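Local coordinates for protein 2,3-bisphosphoglycerate-independent phosphoglycerate mutase (Pyrococcus horikoshii, PDB 2ZKT) that probably interconverts 2-phosphoglycerate and 3-phosphoglycerate in glycolysis, as a metal-binding mutase that needs no 2,3-bisphosphoglycerate, at residues T75-F81 / G227-N233; I52-Q56 / D71-T75. All coordinates share one frame; numbering follows the deposited sequence.

In the fold
The two contacts follow each other along the chain and share Thr75. Contact 2 (52-56 with 71-75) comes first. It joins the loop after strand 45-50 to the short helix 72-75; helix 60-67 separates the two segments along the chain and touches both. Contact 1 (75-81 with 227-233) then links the turn between helices 72-75 and 80-86 to the end of strand 222-229, an outermost strand of the four-stranded antiparallel sheet. The contact centres are about 15 Å apart, and Asn233 packs near Glu74 where they meet. Contact 2 lies beside strand 45-50 of the mixed sheet, in a family of the alkaline phosphatase superfamily. Contact 1 ties that part to the smaller sheet.

Contact 1 of 2, residues T75-F81 / G227-N233; sequences TYRGRGF and GAGTYPN
Phe81 packs against the backbone of Thr230 and Tyr231. Its CB lies 3.1 Å from Thr230 O. CG and CD2 meet Thr230 C. CD2 and CE2 also approach Tyr231 N, which sits over one ring face toward the rim. CD1 comes near Tyr231 CA, and CE1 is 3.7 Å from Tyr231 CD1. CZ comes nearest to Tyr231 CB, a methylene in CH-pi contact over the face. The rings of Phe81 and Tyr231 form an offset edge-to-face pair, planes at 82°, with the tyrosine giving the edge. With CG anti to the backbone N (chi1 -160°), the phenyl reaches the loop that follows strand 222-229. Replacing this ring by an alanine would probably open a gap beside Tyr231 and leave its edge without an aromatic face.

Three backbone hydrogen bonds join the segments: Asn233 N to Thr75 O, Thr230 N to Arg77 O, and Gly80 N to Gly227 O (2.6 Å). One water bridges Arg77 N, Gly78 O and Thr230 O. A CB on Gly78 would clash with Ala228 O. The Arg77 guanidinium has Asn233 CB over one face, while its NH1 hydrogen-bonds to Glu74 O.

Tyr231 OH hydrogen-bonds to Ala261 O of helix 253-261. Gly229 pairs with Ala97 of strand 96-103. The contact thus joins the turn before helix 80-86 to the exit of an outermost strand of the antiparallel sheet.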
loop_
_atom_site.group_PDB
_atom_site.type_symbol
_atom_site.label_atom_id
_atom_site.label_comp_id
_atom_site.label_asym_id
_atom_site.label_seq_id
_atom_site.Cartn_x
_atom_site.Cartn_y
_atom_site.Cartn_z
ATOM N N THR B 75 7.047 6.213 35.946
ATOM C CA THR B 75 8.387 6.664 35.566
ATOM C C THR B 75 8.464 8.104 35.042
ATOM O O THR B 75 9.450 8.805 35.286
ATOM C CB THR B 75 8.984 5.732 34.489
ATOM O OG1 THR B 75 8.089 5.665 33.366
ATOM C CG2 THR B 75 9.179 4.323 35.046
ATOM N N TYR B 76 7.421 8.536 34.328
ATOM C CA TYR B 76 7.390 9.871 33.741
ATOM C C TYR B 76 7.515 11.035 34.725
ATOM O O TYR B 76 6.708 11.192 35.655
ATOM C CB TYR B 76 6.120 10.064 32.906
ATOM C CG TYR B 76 6.173 11.292 32.020
ATOM C CD1 TYR B 76 7.170 11.429 31.049
ATOM C CD2 TYR B 76 5.208 12.301 32.123
ATOM C CE1 TYR B 76 7.198 12.532 30.191
ATOM C CE2 TYR B 76 5.232 13.413 31.267
ATOM C CZ TYR B 76 6.226 13.511 30.307
ATOM O OH TYR B 76 6.222 14.566 29.430
ATOM N N ARG B 77 8.529 11.867 34.493
ATOM C CA ARG B 77 8.759 13.031 35.333
ATOM C C ARG B 77 8.912 14.284 34.462
ATOM O O ARG B 77 9.707 15.177 34.770
ATOM C CB ARG B 77 10.006 12.812 36.215
ATOM C CG ARG B 77 9.813 11.798 37.367
ATOM C CD ARG B 77 8.892 12.354 38.441
ATOM N NE ARG B 77 8.790 11.489 39.622
ATOM C CZ ARG B 77 8.128 10.327 39.666
ATOM N NH1 ARG B 77 7.494 9.859 38.588
ATOM N NH2 ARG B 77 8.092 9.630 40.802
ATOM N N GLY B 78 8.145 14.340 33.367
ATOM C CA GLY B 78 8.200 15.496 32.483
ATOM C C GLY B 78 8.922 15.250 31.166
ATOM O O GLY B 78 9.564 14.212 30.985
ATOM N N ARG B 79 8.831 16.226 30.257
ATOM C CA ARG B 79 9.449 16.138 28.927
ATOM C C ARG B 79 10.847 16.760 28.769
ATOM O O ARG B 79 11.745 16.156 28.165
ATOM C CB ARG B 79 8.513 16.778 27.891
ATOM C CG ARG B 79 9.131 16.897 26.504
ATOM C CD ARG B 79 8.131 17.406 25.455
ATOM N NE ARG B 79 8.742 17.445 24.121
ATOM C CZ ARG B 79 8.086 17.728 22.993
ATOM N NH1 ARG B 79 6.783 18.001 23.024
ATOM N NH2 ARG B 79 8.741 17.745 21.832
ATOM N N GLY B 80 11.005 17.979 29.291
ATOM C CA GLY B 80 12.267 18.709 29.185
ATOM C C GLY B 80 13.572 17.920 29.170
ATOM O O GLY B 80 14.378 18.054 28.235
ATOM N N PHE B 81 13.788 17.104 30.204
ATOM C CA PHE B 81 15.015 16.315 30.310
ATOM C C PHE B 81 15.316 15.457 29.077
ATOM O O PHE B 81 16.480 15.326 28.672
ATOM C CB PHE B 81 14.960 15.410 31.552
ATOM C CG PHE B 81 16.313 14.928 32.019
ATOM C CD1 PHE B 81 16.916 13.818 31.426
ATOM C CD2 PHE B 81 16.977 15.581 33.067
ATOM C CE1 PHE B 81 18.164 13.360 31.865
ATOM C CE2 PHE B 81 18.229 15.133 33.521
ATOM C CZ PHE B 81 18.823 14.020 32.918
ATOM N N GLY B 227 7.015 22.250 29.600
ATOM C CA GLY B 227 7.477 20.868 29.662
ATOM C C GLY B 227 8.626 20.617 30.628
ATOM O O GLY B 227 9.605 19.950 30.270
ATOM N N ALA B 228 8.516 21.150 31.843
ATOM C CA ALA B 228 9.555 20.964 32.858
ATOM C C ALA B 228 9.789 19.459 33.049
ATOM O O ALA B 228 8.832 18.676 33.157
ATOM C CB ALA B 228 9.123 21.614 34.184
ATOM N N GLY B 229 11.055 19.047 33.080
ATOM C CA GLY B 229 11.337 17.630 33.245
ATOM C C GLY B 229 12.652 17.294 33.936
ATOM O O GLY B 229 13.632 18.048 33.871
ATOM N N THR B 230 12.657 16.153 34.621
ATOM C CA THR B 230 13.848 15.671 35.318
ATOM C C THR B 230 14.114 14.292 34.715
ATOM O O THR B 230 13.421 13.867 33.778
ATOM C CB THR B 230 13.595 15.505 36.849
ATOM O OG1 THR B 230 12.757 14.358 37.080
ATOM C CG2 THR B 230 12.894 16.733 37.419
ATOM N N TYR B 231 15.120 13.594 35.238
ATOM C CA TYR B 231 15.419 12.249 34.755
ATOM C C TYR B 231 14.208 11.375 35.147
ATOM O O TYR B 231 13.623 11.558 36.222
ATOM C CB TYR B 231 16.687 11.720 35.440
ATOM C CG TYR B 231 17.108 10.347 34.966
ATOM C CD1 TYR B 231 17.791 10.186 33.754
ATOM C CD2 TYR B 231 16.835 9.209 35.730
ATOM C CE1 TYR B 231 18.199 8.921 33.312
ATOM C CE2 TYR B 231 17.233 7.935 35.301
ATOM C CZ TYR B 231 17.914 7.799 34.092
ATOM O OH TYR B 231 18.304 6.550 33.657
ATOM N N PRO B 232 13.816 10.416 34.285
ATOM C CA PRO B 232 12.661 9.565 34.622
ATOM C C PRO B 232 12.889 8.626 35.823
ATOM O O PRO B 232 13.990 8.094 36.017
ATOM C CB PRO B 232 12.407 8.804 33.319
ATOM C CG PRO B 232 13.792 8.644 32.763
ATOM C CD PRO B 232 14.409 10.015 32.995
ATOM N N ASN B 233 11.842 8.439 36.631
ATOM C CA ASN B 233 11.912 7.560 37.804
ATOM C C ASN B 233 11.866 6.093 37.366
ATOM O O ASN B 233 10.835 5.425 37.488
ATOM C CB ASN B 233 10.734 7.834 38.758
ATOM C CG ASN B 233 10.760 6.933 39.996
ATOM O OD1 ASN B 233 9.745 6.765 40.682
ATOM N ND2 ASN B 233 11.927 6.357 40.288
HETATM O O HOH W 1 10.894 12.351 32.878
#

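Contact 2 of 2, residues I52-Q56 / D71-T75; sequences IKPGQ and DPYET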
loop_
_atom_site.group_PDB
_atom_site.type_symbol
_atom_site.label_atom_id
_atom_site.label_comp_id
_atom_site.label_asym_id
_atom_site.label_seq_id
_atom_site.Cartn_x
_atom_site.Cartn_y
_atom_site.Cartn_z
ATOM N N ILE B 52 -0.715 3.568 26.768
ATOM C CA ILE B 52 -0.983 3.817 28.187
ATOM C C ILE B 52 -2.153 2.983 28.705
ATOM O O ILE B 52 -2.008 2.208 29.648
ATOM C CB ILE B 52 -1.247 5.329 28.422
ATOM C CG1 ILE B 52 0.001 6.126 27.998
ATOM C CG2 ILE B 52 -1.575 5.598 29.888
ATOM C CD1 ILE B 52 -0.135 7.621 28.142
ATOM N N LYS B 53 -3.317 3.146 28.082
ATOM C CA LYS B 53 -4.514 2.407 28.467
ATOM C C LYS B 53 -5.620 2.751 27.466
ATOM O O LYS B 53 -5.521 3.740 26.737
ATOM C CB LYS B 53 -4.944 2.775 29.892
ATOM C CG LYS B 53 -5.208 4.267 30.133
ATOM C CD LYS B 53 -5.715 4.523 31.570
ATOM C CE LYS B 53 -5.975 6.019 31.801
ATOM N NZ LYS B 53 -6.625 6.322 33.107
ATOM N N PRO B 54 -6.686 1.931 27.413
ATOM C CA PRO B 54 -7.806 2.166 26.483
ATOM C C PRO B 54 -8.296 3.625 26.437
ATOM O O PRO B 54 -8.648 4.220 27.472
ATOM C CB PRO B 54 -8.886 1.214 26.997
ATOM C CG PRO B 54 -8.087 0.078 27.569
ATOM C CD PRO B 54 -6.966 0.785 28.305
ATOM N N GLY B 55 -8.303 4.194 25.231
ATOM C CA GLY B 55 -8.775 5.557 25.034
ATOM C C GLY B 55 -7.938 6.696 25.599
ATOM O O GLY B 55 -8.404 7.836 25.618
ATOM N N GLN B 56 -6.720 6.407 26.063
ATOM C CA GLN B 56 -5.862 7.463 26.615
ATOM C C GLN B 56 -4.716 7.879 25.667
ATOM O O GLN B 56 -3.755 7.131 25.472
ATOM C CB GLN B 56 -5.277 7.011 27.954
ATOM C CG GLN B 56 -4.277 7.990 28.557
ATOM C CD GLN B 56 -4.870 9.374 28.805
ATOM O OE1 GLN B 56 -5.736 9.549 29.660
ATOM N NE2 GLN B 56 -4.398 10.365 28.048
ATOM N N ASP B 71 6.437 1.642 32.968
ATOM C CA ASP B 71 5.088 2.122 33.259
ATOM C C ASP B 71 5.190 3.654 33.229
ATOM O O ASP B 71 5.807 4.266 34.109
ATOM C CB ASP B 71 4.632 1.641 34.650
ATOM C CG ASP B 71 3.258 2.175 35.037
ATOM O OD1 ASP B 71 3.144 3.391 35.328
ATOM O OD2 ASP B 71 2.291 1.379 35.045
ATOM N N PRO B 72 4.590 4.286 32.207
ATOM C CA PRO B 72 4.634 5.753 32.081
ATOM C C PRO B 72 4.093 6.512 33.294
ATOM O O PRO B 72 4.676 7.515 33.709
ATOM C CB PRO B 72 3.832 6.020 30.798
ATOM C CG PRO B 72 2.861 4.854 30.753
ATOM C CD PRO B 72 3.712 3.684 31.177
ATOM N N TYR B 73 2.993 6.031 33.873
ATOM C CA TYR B 73 2.408 6.699 35.034
ATOM C C TYR B 73 3.334 6.764 36.253
ATOM O O TYR B 73 3.188 7.661 37.097
ATOM C CB TYR B 73 1.086 6.029 35.437
ATOM C CG TYR B 73 -0.105 6.447 34.589
ATOM C CD1 TYR B 73 -0.325 7.795 34.274
ATOM C CD2 TYR B 73 -1.035 5.506 34.137
ATOM C CE1 TYR B 73 -1.442 8.194 33.538
ATOM C CE2 TYR B 73 -2.157 5.895 33.402
ATOM C CZ TYR B 73 -2.356 7.239 33.108
ATOM O OH TYR B 73 -3.478 7.630 32.396
ATOM N N GLU B 74 4.289 5.833 36.351
ATOM C CA GLU B 74 5.208 5.822 37.498
ATOM C C GLU B 74 6.607 6.357 37.196
ATOM O O GLU B 74 7.285 6.887 38.087
ATOM C CB GLU B 74 5.351 4.403 38.050
ATOM C CG GLU B 74 4.040 3.732 38.400
ATOM C CD GLU B 74 4.249 2.493 39.249
ATOM O OE1 GLU B 74 4.597 2.656 40.444
ATOM O OE2 GLU B 74 4.076 1.368 38.720
ATOM N N THR B 75 7.047 6.213 35.946
ATOM C CA THR B 75 8.387 6.664 35.566
ATOM C C THR B 75 8.464 8.104 35.042
ATOM O O THR B 75 9.450 8.805 35.286
ATOM C CB THR B 75 8.984 5.732 34.489
ATOM O OG1 THR B 75 8.089 5.665 33.366
ATOM C CG2 THR B 75 9.179 4.323 35.046
#
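Tyr73 and Ile52 meet where the phenol reaches from its helix toward the 52-56 loop. Ile52 CG2 touches the ring 3.6 Å from Tyr73 CE2 and also nears CZ. The two side chains cross at about a right angle. Ile52 sends its other branch to the proline ring: CG1 is 4.2 Å from Pro72 CG. Chi1 of -61° splits the branches, CG1 beside the backbone N and toward Pro72, CG2 anti to it and toward Tyr73.

Helix 72-75 is short, with Asp71 as its N-cap. Asp71 OD1 accepts a weak bond from Glu74 N, and Asp71 O takes Thr75 N and Thr75 OG1 as well as Glu74 N. The partner loop is a type II beta turn from Lys53 to Gln56, closed by Gln56 N to Lys53 O. Along the chain it follows strand 45-50 and precedes helix 60-67.

Lys53 comes to the hydroxyl end of Tyr73 from the ring edge. Its chain, extended beyond CG, puts CE 3.0 Å from Tyr73 OH. NZ is also near, at 3.5 Å from Tyr73 OH, but its angle is too poor for a hydrogen bond. Thr62 and Ser66 of helix 60-67 touch Ile52 and Pro72 respectively.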